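Local coordinates for protein alpha-galacturonidase (Bacillus subtilis, PDB 3FEF) that hydrolyses alpha-1,4-linked galacturonate, releasing alpha-D-galacturonate from di-galacturonate, as an NAD(+)- and manganese-dependent glycosidase of family 4, at residues V155-K158 / G162-A165; V183-G188 / S234-E239; P192-I197 / G325-N330; D245-S250 / I295-Q300. All blocks are in the same frame, centred on the assembly; numbering follows the deposited sequence.

Contact 1. Residues V155-K158 / G162-A165; sequences VLYK and GIKA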
loop_
_atom_site.group_PDB
_atom_site.type_symbol
_atom_site.label_atom_id
_atom_site.label_comp_id
_atom_site.label_asym_id
_atom_site.label_seq_id
_atom_site.Cartn_x
_atom_site.Cartn_y
_atom_site.Cartn_z
ATOM N N VAL A 155 3.419 -8.495 20.400
ATOM C CA VAL A 155 4.768 -8.456 20.965
ATOM C C VAL A 155 5.527 -9.672 20.482
ATOM O O VAL A 155 6.698 -9.575 20.134
ATOM C CB VAL A 155 4.745 -8.381 22.525
ATOM C CG1 VAL A 155 6.151 -8.650 23.132
ATOM C CG2 VAL A 155 4.194 -7.026 22.986
ATOM N N LEU A 156 4.858 -10.826 20.446
ATOM C CA LEU A 156 5.496 -12.014 19.888
ATOM C C LEU A 156 6.131 -11.715 18.508
ATOM O O LEU A 156 7.298 -12.040 18.261
ATOM C CB LEU A 156 4.495 -13.180 19.805
ATOM C CG LEU A 156 4.007 -13.712 21.151
ATOM C CD1 LEU A 156 3.044 -14.906 21.024
ATOM C CD2 LEU A 156 5.230 -14.069 22.032
ATOM N N TYR A 157 5.358 -11.113 17.602
ATOM C CA TYR A 157 5.851 -10.868 16.254
ATOM C C TYR A 157 6.918 -9.776 16.205
ATOM O O TYR A 157 7.817 -9.830 15.370
ATOM C CB TYR A 157 4.702 -10.525 15.283
ATOM C CG TYR A 157 3.958 -11.750 14.802
ATOM C CD1 TYR A 157 2.857 -12.230 15.500
ATOM C CD2 TYR A 157 4.378 -12.444 13.678
ATOM C CE1 TYR A 157 2.174 -13.360 15.084
ATOM C CE2 TYR A 157 3.690 -13.593 13.242
ATOM C CZ TYR A 157 2.593 -14.035 13.959
ATOM O OH TYR A 157 1.903 -15.162 13.563
ATOM N N LYS A 158 6.803 -8.785 17.079
ATOM C CA LYS A 158 7.756 -7.688 17.091
ATOM C C LYS A 158 9.111 -8.187 17.560
ATOM O O LYS A 158 10.160 -7.749 17.077
ATOM C CB LYS A 158 7.280 -6.543 17.989
ATOM C CG LYS A 158 6.098 -5.750 17.430
ATOM C CD LYS A 158 5.554 -4.734 18.453
ATOM C CE LYS A 158 6.432 -3.493 18.546
ATOM N NZ LYS A 158 6.228 -2.572 17.369
ATOM N N GLY A 162 9.761 -13.897 12.718
ATOM C CA GLY A 162 9.475 -15.167 12.039
ATOM C C GLY A 162 8.595 -16.134 12.832
ATOM O O GLY A 162 8.315 -17.250 12.385
ATOM N N ILE A 163 8.175 -15.732 14.025
ATOM C CA ILE A 163 7.415 -16.638 14.851
ATOM C C ILE A 163 6.133 -17.101 14.125
ATOM O O ILE A 163 5.554 -16.366 13.331
ATOM C CB ILE A 163 7.046 -15.968 16.177
ATOM C CG1 ILE A 163 6.677 -17.022 17.225
ATOM C CG2 ILE A 163 5.925 -14.959 15.965
ATOM C CD1 ILE A 163 6.363 -16.440 18.608
ATOM N N LYS A 164 5.689 -18.312 14.426
ATOM C CA LYS A 164 4.425 -18.830 13.926
ATOM C C LYS A 164 3.392 -18.850 15.039
ATOM O O LYS A 164 3.243 -19.851 15.733
ATOM C CB LYS A 164 4.632 -20.227 13.371
ATOM C CG LYS A 164 5.467 -20.218 12.120
ATOM C CD LYS A 164 6.370 -21.461 12.058
ATOM C CE LYS A 164 5.693 -22.598 11.350
ATOM N NZ LYS A 164 6.357 -23.844 11.762
ATOM N N ALA A 165 2.680 -17.738 15.202
ATOM C CA ALA A 165 1.781 -17.567 16.328
ATOM C C ALA A 165 0.375 -17.110 15.963
ATOM O O ALA A 165 0.180 -16.213 15.124
ATOM C CB ALA A 165 2.386 -16.573 17.348
#

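Contact 2. Residues V183-G188 / S234-E239; sequences VTERLG and SGYELE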
loop_
_atom_site.group_PDB
_atom_site.type_symbol
_atom_site.label_atom_id
_atom_site.label_comp_id
_atom_site.label_asym_id
_atom_site.label_seq_id
_atom_site.Cartn_x
_atom_site.Cartn_y
_atom_site.Cartn_z
ATOM N N VAL A 183 -32.327 -19.006 15.219
ATOM C CA VAL A 183 -32.821 -19.834 14.123
ATOM C C VAL A 183 -33.957 -20.765 14.577
ATOM O O VAL A 183 -35.000 -20.846 13.930
ATOM C CB VAL A 183 -31.693 -20.700 13.542
ATOM C CG1 VAL A 183 -32.251 -21.744 12.577
ATOM C CG2 VAL A 183 -30.614 -19.810 12.857
ATOM N N THR A 184 -33.737 -21.473 15.675
ATOM C CA THR A 184 -34.769 -22.308 16.256
ATOM C C THR A 184 -35.993 -21.490 16.674
ATOM O O THR A 184 -37.122 -21.827 16.334
ATOM C CB THR A 184 -34.259 -23.046 17.489
ATOM O OG1 THR A 184 -33.136 -23.848 17.125
ATOM C CG2 THR A 184 -35.356 -23.949 18.058
ATOM N N GLU A 185 -35.774 -20.410 17.406
ATOM C CA GLU A 185 -36.905 -19.623 17.866
ATOM C C GLU A 185 -37.643 -18.857 16.775
ATOM O O GLU A 185 -38.840 -18.651 16.885
ATOM C CB GLU A 185 -36.510 -18.661 18.971
ATOM C CG GLU A 185 -37.727 -18.154 19.704
ATOM C CD GLU A 185 -37.612 -16.708 20.069
ATOM O OE1 GLU A 185 -36.822 -16.399 20.989
ATOM O OE2 GLU A 185 -38.320 -15.882 19.441
ATOM N N ARG A 186 -36.944 -18.425 15.732
ATOM C CA ARG A 186 -37.578 -17.614 14.710
ATOM C C ARG A 186 -38.118 -18.500 13.596
ATOM O O ARG A 186 -39.078 -18.142 12.924
ATOM C CB ARG A 186 -36.599 -16.588 14.111
ATOM C CG ARG A 186 -35.815 -15.718 15.108
ATOM C CD ARG A 186 -36.721 -14.860 15.995
ATOM N NE ARG A 186 -37.800 -14.228 15.237
ATOM C CZ ARG A 186 -38.920 -13.768 15.782
ATOM N NH1 ARG A 186 -39.114 -13.868 17.092
ATOM N NH2 ARG A 186 -39.851 -13.210 15.018
ATOM N N LEU A 187 -37.496 -19.650 13.393
ATOM C CA LEU A 187 -37.811 -20.467 12.230
ATOM C C LEU A 187 -38.371 -21.817 12.622
ATOM O O LEU A 187 -38.982 -22.500 11.806
ATOM C CB LEU A 187 -36.571 -20.658 11.350
ATOM C CG LEU A 187 -35.820 -19.373 10.984
ATOM C CD1 LEU A 187 -34.636 -19.649 10.042
ATOM C CD2 LEU A 187 -36.776 -18.339 10.384
ATOM N N GLY A 188 -38.163 -22.207 13.868
ATOM C CA GLY A 188 -38.688 -23.479 14.352
ATOM C C GLY A 188 -37.838 -24.690 14.009
ATOM O O GLY A 188 -38.182 -25.816 14.368
ATOM N N SER A 234 -36.431 -5.796 26.000
ATOM C CA SER A 234 -36.469 -6.784 27.080
ATOM C C SER A 234 -35.183 -7.595 27.180
ATOM O O SER A 234 -34.898 -8.179 28.218
ATOM C CB SER A 234 -37.636 -7.741 26.864
ATOM O OG SER A 234 -37.445 -8.460 25.656
ATOM N N GLY A 235 -34.411 -7.639 26.097
ATOM C CA GLY A 235 -33.254 -8.504 26.052
ATOM C C GLY A 235 -33.690 -9.879 25.599
ATOM O O GLY A 235 -34.891 -10.138 25.452
ATOM N N TYR A 236 -32.725 -10.758 25.360
ATOM C CA TYR A 236 -33.043 -12.124 25.027
ATOM C C TYR A 236 -32.083 -13.062 25.731
ATOM O O TYR A 236 -30.863 -12.871 25.685
ATOM C CB TYR A 236 -32.979 -12.348 23.517
ATOM C CG TYR A 236 -33.283 -13.779 23.159
ATOM C CD1 TYR A 236 -34.557 -14.158 22.767
ATOM C CD2 TYR A 236 -32.303 -14.761 23.257
ATOM C CE1 TYR A 236 -34.844 -15.469 22.462
ATOM C CE2 TYR A 236 -32.579 -16.073 22.956
ATOM C CZ TYR A 236 -33.852 -16.419 22.558
ATOM O OH TYR A 236 -34.138 -17.728 22.257
ATOM N N GLU A 237 -32.631 -14.080 26.381
ATOM C CA GLU A 237 -31.823 -14.986 27.181
ATOM C C GLU A 237 -31.756 -16.393 26.578
ATOM O O GLU A 237 -32.761 -16.945 26.127
ATOM C CB GLU A 237 -32.367 -15.047 28.613
ATOM C CG GLU A 237 -32.071 -13.804 29.443
ATOM C CD GLU A 237 -32.947 -13.690 30.681
ATOM O OE1 GLU A 237 -34.190 -13.776 30.551
ATOM O OE2 GLU A 237 -32.397 -13.499 31.786
ATOM N N LEU A 238 -30.565 -16.974 26.580
ATOM C CA LEU A 238 -30.379 -18.311 26.038
ATOM C C LEU A 238 -31.265 -19.319 26.779
ATOM O O LEU A 238 -31.555 -19.152 27.968
ATOM C CB LEU A 238 -28.899 -18.720 26.108
ATOM C CG LEU A 238 -27.917 -17.799 25.372
ATOM C CD1 LEU A 238 -26.452 -18.193 25.630
ATOM C CD2 LEU A 238 -28.227 -17.787 23.894
ATOM N N GLU A 239 -31.700 -20.350 26.061
ATOM C CA GLU A 239 -32.513 -21.424 26.641
ATOM C C GLU A 239 -32.011 -21.846 28.022
ATOM O O GLU A 239 -30.830 -22.151 28.196
ATOM C CB GLU A 239 -32.532 -22.648 25.712
#

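Contact 3. Residues P192-I197 / G325-N330; sequences PRREDI and GEEGVN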
loop_
_atom_site.group_PDB
_atom_site.type_symbol
_atom_site.label_atom_id
_atom_site.label_comp_id
_atom_site.label_asym_id
_atom_site.label_seq_id
_atom_site.Cartn_x
_atom_site.Cartn_y
_atom_site.Cartn_z
ATOM N N PRO A 192 -27.913 -28.356 14.578
ATOM C CA PRO A 192 -27.195 -29.432 15.264
ATOM C C PRO A 192 -25.895 -28.969 15.939
ATOM O O PRO A 192 -25.525 -29.488 16.989
ATOM C CB PRO A 192 -26.887 -30.437 14.135
ATOM C CG PRO A 192 -27.451 -29.844 12.854
ATOM C CD PRO A 192 -27.728 -28.403 13.116
ATOM N N ARG A 193 -25.210 -27.998 15.341
ATOM C CA ARG A 193 -23.940 -27.516 15.883
ATOM C C ARG A 193 -23.778 -26.027 15.639
ATOM O O ARG A 193 -24.147 -25.524 14.572
ATOM C CB ARG A 193 -22.774 -28.251 15.222
ATOM C CG ARG A 193 -22.458 -29.606 15.822
ATOM C CD ARG A 193 -21.896 -30.551 14.764
ATOM N NE ARG A 193 -21.747 -29.915 13.454
ATOM C CZ ARG A 193 -20.584 -29.629 12.876
ATOM N NH1 ARG A 193 -19.443 -29.905 13.489
ATOM N NH2 ARG A 193 -20.561 -29.062 11.679
ATOM N N ARG A 194 -23.208 -25.322 16.613
ATOM C CA ARG A 194 -22.941 -23.901 16.428
ATOM C C ARG A 194 -21.988 -23.691 15.251
ATOM O O ARG A 194 -22.002 -22.639 14.622
ATOM C CB ARG A 194 -22.444 -23.227 17.716
ATOM C CG ARG A 194 -21.099 -23.724 18.245
ATOM C CD ARG A 194 -19.982 -22.731 17.962
ATOM N NE ARG A 194 -18.676 -23.275 18.327
ATOM C CZ ARG A 194 -17.638 -23.360 17.502
ATOM N NH1 ARG A 194 -17.729 -22.906 16.258
ATOM N NH2 ARG A 194 -16.494 -23.869 17.932
ATOM N N GLU A 195 -21.195 -24.711 14.934
ATOM C CA GLU A 195 -20.354 -24.680 13.737
ATOM C C GLU A 195 -21.154 -24.392 12.478
ATOM O O GLU A 195 -20.663 -23.720 11.585
ATOM C CB GLU A 195 -19.621 -26.010 13.542
ATOM C CG GLU A 195 -18.498 -26.249 14.531
ATOM C CD GLU A 195 -18.902 -27.108 15.740
ATOM O OE1 GLU A 195 -20.090 -27.121 16.149
ATOM O OE2 GLU A 195 -17.999 -27.774 16.283
ATOM N N ASP A 196 -22.371 -24.929 12.384
ATOM C CA ASP A 196 -23.196 -24.736 11.191
ATOM C C ASP A 196 -23.654 -23.279 10.982
ATOM O O ASP A 196 -24.251 -22.948 9.958
ATOM C CB ASP A 196 -24.428 -25.628 11.251
ATOM C CG ASP A 196 -24.072 -27.104 11.267
ATOM O OD1 ASP A 196 -23.002 -27.459 10.705
ATOM O OD2 ASP A 196 -24.857 -27.899 11.844
ATOM N N ILE A 197 -23.421 -22.426 11.966
ATOM C CA ILE A 197 -23.698 -21.014 11.791
ATOM C C ILE A 197 -22.440 -20.444 11.181
ATOM O O ILE A 197 -21.465 -20.207 11.880
ATOM C CB ILE A 197 -23.998 -20.301 13.121
ATOM C CG1 ILE A 197 -25.072 -21.076 13.891
ATOM C CG2 ILE A 197 -24.472 -18.844 12.850
ATOM C CD1 ILE A 197 -26.415 -21.069 13.153
ATOM N N GLY A 325 -15.673 -27.410 24.169
ATOM C CA GLY A 325 -16.248 -26.354 23.348
ATOM C C GLY A 325 -15.169 -25.478 22.727
ATOM O O GLY A 325 -15.460 -24.638 21.885
ATOM N N GLU A 326 -13.918 -25.676 23.132
ATOM C CA GLU A 326 -12.798 -24.893 22.576
ATOM C C GLU A 326 -12.291 -25.530 21.288
ATOM O O GLU A 326 -12.582 -26.683 21.031
ATOM C CB GLU A 326 -11.663 -24.779 23.596
ATOM C CG GLU A 326 -12.078 -24.080 24.885
ATOM C CD GLU A 326 -12.686 -22.694 24.645
ATOM O OE1 GLU A 326 -12.525 -22.141 23.533
ATOM O OE2 GLU A 326 -13.329 -22.155 25.577
ATOM N N GLU A 327 -11.529 -24.789 20.488
ATOM C CA GLU A 327 -10.971 -25.326 19.234
ATOM C C GLU A 327 -9.459 -25.609 19.305
ATOM O O GLU A 327 -8.857 -26.113 18.344
ATOM C CB GLU A 327 -11.285 -24.399 18.051
ATOM C CG GLU A 327 -12.777 -24.202 17.769
ATOM C CD GLU A 327 -13.398 -25.307 16.900
ATOM O OE1 GLU A 327 -12.782 -26.379 16.725
ATOM O OE2 GLU A 327 -14.521 -25.096 16.384
ATOM N N GLY A 328 -8.851 -25.302 20.443
ATOM C CA GLY A 328 -7.413 -25.504 20.607
ATOM C C GLY A 328 -6.907 -26.804 20.020
ATOM O O GLY A 328 -6.046 -26.820 19.124
ATOM N N VAL A 329 -7.444 -27.908 20.520
ATOM C CA VAL A 329 -7.017 -29.234 20.079
ATOM C C VAL A 329 -7.360 -29.559 18.623
ATOM O O VAL A 329 -6.589 -30.228 17.928
ATOM C CB VAL A 329 -7.583 -30.291 21.007
ATOM C CG1 VAL A 329 -7.329 -31.694 20.446
ATOM C CG2 VAL A 329 -6.960 -30.114 22.396
ATOM N N ASN A 330 -8.531 -29.116 18.174
ATOM C CA ASN A 330 -8.887 -29.212 16.775
ATOM C C ASN A 330 -7.873 -28.459 15.911
ATOM O O ASN A 330 -7.485 -28.925 14.842
ATOM C CB ASN A 330 -10.280 -28.633 16.540
ATOM C CG ASN A 330 -11.384 -29.540 17.066
ATOM O OD1 ASN A 330 -11.161 -30.724 17.322
ATOM N ND2 ASN A 330 -12.586 -28.988 17.220
HETATM O O HOH W 1 -14.832 -22.573 14.891
#

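Contact 4. Residues D245-S250 / I295-Q300; sequences DSVFCS and ISFRKQ. With SO4 (sulfate ion), chain E.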
loop_
_atom_site.group_PDB
_atom_site.type_symbol
_atom_site.label_atom_id
_atom_site.label_comp_id
_atom_site.label_asym_id
_atom_site.label_seq_id
_atom_site.Cartn_x
_atom_site.Cartn_y
_atom_site.Cartn_z
ATOM N N ASP A 245 -27.667 -15.225 36.449
ATOM C CA ASP A 245 -27.020 -16.439 36.945
ATOM C C ASP A 245 -25.559 -16.204 37.333
ATOM O O ASP A 245 -25.105 -16.709 38.350
ATOM C CB ASP A 245 -27.112 -17.603 35.937
ATOM C CG ASP A 245 -28.548 -18.018 35.628
ATOM O OD1 ASP A 245 -29.469 -17.653 36.399
ATOM O OD2 ASP A 245 -28.754 -18.713 34.602
ATOM N N SER A 246 -24.818 -15.453 36.526
ATOM C CA SER A 246 -23.423 -15.175 36.847
ATOM C C SER A 246 -22.938 -13.894 36.193
ATOM O O SER A 246 -23.619 -13.327 35.340
ATOM C CB SER A 246 -22.540 -16.321 36.393
ATOM O OG SER A 246 -22.288 -16.204 35.007
ATOM N N VAL A 247 -21.753 -13.444 36.594
ATOM C CA VAL A 247 -21.154 -12.251 36.001
ATOM C C VAL A 247 -20.875 -12.442 34.503
ATOM O O VAL A 247 -20.622 -11.481 33.784
ATOM C CB VAL A 247 -19.858 -11.844 36.734
ATOM C CG1 VAL A 247 -20.089 -11.832 38.225
ATOM C CG2 VAL A 247 -18.717 -12.776 36.385
ATOM N N PHE A 248 -20.953 -13.678 34.025
ATOM C CA PHE A 248 -20.643 -13.956 32.626
ATOM C C PHE A 248 -21.843 -13.854 31.695
ATOM O O PHE A 248 -21.679 -13.838 30.475
ATOM C CB PHE A 248 -19.987 -15.324 32.493
ATOM C CG PHE A 248 -18.672 -15.416 33.188
ATOM C CD1 PHE A 248 -17.578 -14.709 32.712
ATOM C CD2 PHE A 248 -18.524 -16.191 34.325
ATOM C CE1 PHE A 248 -16.362 -14.780 33.348
ATOM C CE2 PHE A 248 -17.297 -16.275 34.970
ATOM C CZ PHE A 248 -16.218 -15.565 34.491
ATOM N N CYS A 249 -23.037 -13.760 32.271
ATOM C CA CYS A 249 -24.271 -13.860 31.500
ATOM C C CYS A 249 -24.875 -12.519 31.120
ATOM O O CYS A 249 -24.544 -11.490 31.692
ATOM C CB CYS A 249 -25.314 -14.639 32.299
ATOM S SG CYS A 249 -24.865 -16.345 32.587
ATOM N N SER A 250 -25.799 -12.535 30.169
ATOM C CA SER A 250 -26.425 -11.290 29.762
ATOM C C SER A 250 -27.705 -11.594 29.022
ATOM O O SER A 250 -28.029 -12.747 28.796
ATOM C CB SER A 250 -25.484 -10.496 28.851
ATOM O OG SER A 250 -25.821 -10.677 27.477
ATOM N N ILE A 295 -12.816 -7.653 41.088
ATOM C CA ILE A 295 -11.655 -8.516 41.320
ATOM C C ILE A 295 -11.886 -9.544 42.424
ATOM O O ILE A 295 -11.223 -10.573 42.462
ATOM C CB ILE A 295 -10.386 -7.730 41.610
ATOM C CG1 ILE A 295 -10.032 -6.868 40.394
ATOM C CG2 ILE A 295 -9.231 -8.685 41.933
ATOM C CD1 ILE A 295 -10.128 -7.616 39.063
ATOM N N SER A 296 -12.824 -9.262 43.319
ATOM C CA SER A 296 -13.148 -10.186 44.395
ATOM C C SER A 296 -13.744 -11.472 43.820
ATOM O O SER A 296 -13.491 -12.565 44.324
ATOM C CB SER A 296 -14.143 -9.537 45.349
ATOM O OG SER A 296 -15.321 -9.206 44.642
ATOM N N PHE A 297 -14.532 -11.338 42.756
ATOM C CA PHE A 297 -15.078 -12.510 42.118
ATOM C C PHE A 297 -13.937 -13.410 41.667
ATOM O O PHE A 297 -14.009 -14.632 41.807
ATOM C CB PHE A 297 -15.961 -12.158 40.924
ATOM C CG PHE A 297 -16.392 -13.366 40.140
ATOM C CD1 PHE A 297 -17.555 -14.042 40.466
ATOM C CD2 PHE A 297 -15.607 -13.854 39.114
ATOM C CE1 PHE A 297 -17.943 -15.172 39.766
ATOM C CE2 PHE A 297 -15.986 -14.986 38.417
ATOM C CZ PHE A 297 -17.158 -15.643 38.745
ATOM N N ARG A 298 -12.876 -12.809 41.139
ATOM C CA ARG A 298 -11.771 -13.598 40.602
ATOM C C ARG A 298 -10.966 -14.250 41.698
ATOM O O ARG A 298 -10.410 -15.325 41.498
ATOM C CB ARG A 298 -10.848 -12.752 39.699
ATOM C CG ARG A 298 -11.563 -12.214 38.450
ATOM C CD ARG A 298 -10.633 -11.449 37.505
ATOM N NE ARG A 298 -11.408 -10.823 36.439
ATOM C CZ ARG A 298 -11.698 -11.412 35.287
ATOM N NH1 ARG A 298 -12.428 -10.779 34.376
ATOM N NH2 ARG A 298 -11.253 -12.628 35.040
ATOM N N LYS A 299 -10.860 -13.586 42.844
ATOM C CA LYS A 299 -10.135 -14.185 43.961
ATOM C C LYS A 299 -10.940 -15.356 44.502
ATOM O O LYS A 299 -10.400 -16.446 44.712
ATOM C CB LYS A 299 -9.819 -13.153 45.040
ATOM C CG LYS A 299 -8.715 -12.201 44.604
ATOM C CD LYS A 299 -8.328 -11.210 45.683
ATOM C CE LYS A 299 -7.035 -10.510 45.291
ATOM N NZ LYS A 299 -6.918 -9.163 45.930
ATOM N N GLN A 300 -12.240 -15.139 44.657
ATOM C CA GLN A 300 -13.151 -16.195 45.070
ATOM C C GLN A 300 -13.112 -17.371 44.090
ATOM O O GLN A 300 -12.900 -18.517 44.486
ATOM C CB GLN A 300 -14.581 -15.659 45.180
ATOM C CG GLN A 300 -15.594 -16.719 45.542
ATOM C CD GLN A 300 -16.987 -16.149 45.781
ATOM O OE1 GLN A 300 -17.957 -16.899 45.956
ATOM N NE2 GLN A 300 -17.096 -14.814 45.790
HETATM S S SO4 E . -12.766 -13.772 32.050
HETATM O O1 SO4 E . -13.213 -15.052 32.589
HETATM O O2 SO4 E . -13.526 -12.672 32.633
HETATM O O3 SO4 E . -12.957 -13.789 30.607
HETATM O O4 SO4 E . -11.350 -13.593 32.339
#

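Contact 1. Residues V155-K158 / G162-A165
Tyr-157, near the end of helix 149-159, lays its ring against Ile-163 and Ala-165 on the way into the next strand, closing the second half of a beta-alpha-beta unit in the parallel Rossmann-type sheet. The tight part lies at the ring. Ile-163 CG2 sits over one face, 3.7 Å from the centroid of the Tyr-157 ring and only 10° off its normal, a CH-pi contact. With CG1 of Ile-163 anti to the backbone N (chi1 -161°), CG2 falls between that N and the carbonyl carbon, where it meets the ring, while CD1 on the other branch reaches Leu-156 CB, 3.9 Å away. Ala-165 CB, on the same side of the ring as Ile-163 CG2, comes 3.9 Å from Tyr-157 CE1 and 4.1 Å from Leu-156 CD1. Leu-156 continues inward to Phe-126 and Ala-130 of helix 112-136, so this side is buried. The loose side is at Lys-164, which buries almost nothing here: its CB turns away, and its NZ bonds to the backbone O of Glu-139 and to Asn-371. Tyr-157 is partly exposed, yet it also touches Met-347 and Pro-348 of strand 341-348. The ring edge belongs to Ala-165 O, which accepts from Tyr-157 OH at 2.6 Å in the carbonyl plane on a lone pair, at a C=O...O angle of 127°. The phenol is thus divided: its face serves apolar packing, and its hydroxyl fixes the ring's far end to the strand backbone.

Contact 2. Residues V183-G188 / S234-E239
Glu-185 of helix 171-187, which follows the last strand of the Rossmann-type sheet, faces Tyr-236 in the loop between helices 220-231 and 253-262, part of the C-terminal region of the family 4 fold, in a small surface contact. Following the helix, Val-183 comes first and packs on Leu-220 of helix 220-231. Thr-184 then turns its hydroxyl to the backbone O of Ile-189. Glu-185 follows, with CG anti to the backbone N (chi1 -164°), which sends the carboxylate out toward the tyrosine, approaching from the opposite direction. Tyr-236 OH gives Glu-185 OE1 only a weak bond of 3.3 Å, and the exact place of OE1 is doubtful. The other oxygen, OE2, bonds to Tyr-231 OH, whose ring also meets Tyr-236 edge-to-face. Arg-186 NH1 pairs with the same Glu-185 OE2 at 3.2 Å, the oxygen lying 21° out of the guanidinium plane. A leucine in place of Glu-185 would probably leave Arg-186 without its carboxylate mate and the hydroxyl of Tyr-231 without this acceptor. Arg-186 also packs on Ile-223 and Phe-227. Leu-187 ends the helix, and Gly-188 leaves it with positive phi (82°), its N bonded to Thr-184 O at 2.7 Å.

Contact 3. Residues P192-I197 / G325-N330
A single salt bridge, Arg-194 to Glu-327, joins the loop ahead of strand 197-202 to the residues leading into helix 328-335, in a partly buried setting. Arg-194 NH2 donates to Glu-327 OE2 at 2.8 Å with an N-H...O angle of 146°. The two side chains come from opposite directions, guanidinium and carboxylate planes lying 76° apart. Both chains bend at chi2, which turns the guanidinium and the carboxylate to each other. NH2 meets OE2 from above the carboxylate plane, and one N-H carries the direct bond instead of a paired, side-on grip. The second guanidinium nitrogen is linked through water: Arg-194 NH1 donates to a water 3.2 Å away, which in turn donates to Glu-327 OE2 at 2.9 Å. That oxygen thus receives two bonds. The other, Glu-327 OE1, accepts from Asn-330 ND2 at 2.7 Å, nearly straight at 173° and in the amide plane, which limits rotation of the carboxylate. Glu-195 OE2 lies 4.4 Å from Glu-327 OE2, a like-charge approach that Arg-194 probably offsets. A glutamine in place of Glu-327 would probably leave Arg-194 without its countercharge and weaken the grip of the charged oxygen on NH2 and on the water. Phe-173 of helix 171-187 makes a cation-pi contact with Arg-194. Within the loop, Arg-193 NH2 pairs with Asp-196 OD1 around the 3-10 turn 194-196. The arrangement is a water-bridged salt bridge between the loop ahead of strand 197-202 and the start of helix 328-335, beside the active site, for Glu-326 OE2 makes a weak hydrogen bond to His-170, the probable proton donor.

Contact 4. Residues D245-S250 / I295-Q300
Val-247 and Phe-248 occupy the middle of a type I beta turn, Ser-246 to Cys-249, that faces the first turns of helix 295-314; the nearest CA pair, Val-247 and Phe-297, is 8.6 Å apart. An ST turn overlaps it, as Ser-246 OG accepts from Phe-248 N at 3.0 Å. From this turn Val-247 points toward the helix, and its CG2 stands over the centre of the Phe-297 ring, 4.0 Å from the centroid and 10° off the normal, a CH-pi contact. Phe-297 has CG anti to the backbone N (chi1 172°), which carries the ring out from the helix to meet the turn. Phe-248 joins the group less regularly: its CE2 touches Phe-297 CZ at 3.8 Å, with the ring planes 78° apart in an oblique pairing. Val-247 CG2 also lies over a face of the Phe-248 ring, so one methyl serves both aromatics. This is a surface contact, and it lies close to the active site: the side chain of Phe-248 is about 7 Å from that of His-170, the probable proton donor, and about 10 Å from the bound magnesium ion. A sulfate, probably picked up from the crystallisation solution, sits between Phe-248 and Arg-298, with Arg-271 as a further donor. Arg-298, extended from CG to NE, binds it at its guanidinium edge: NH1 donates to sulfate O2 at 2.8 Å and NH2 to sulfate O4 at 2.9 Å.

In the fold
Following the chain, contact 1 closes first and locally, joining helix 149-159 to strand 164-167, an outermost strand of the parallel sheet within the chain. The next helix, 171-187, supplies contact 2, which spans 45 residues to the loop after helix 220-231. Contact 3 opens at 192-197, before contact 2 has closed, and ends at 325-330, so the two cross; it ties the loop after helix 171-187 to the start of helix 328-335. Contact 4, linking 245-250 to helix 295-314, falls wholly within the span of contact 3 and after contact 2; Glu-237 and Ser-250 pack where contacts 2 and 4 touch. Contacts 1 and 4 lie on opposite sides of the chain's centre, their centres 33 Å apart.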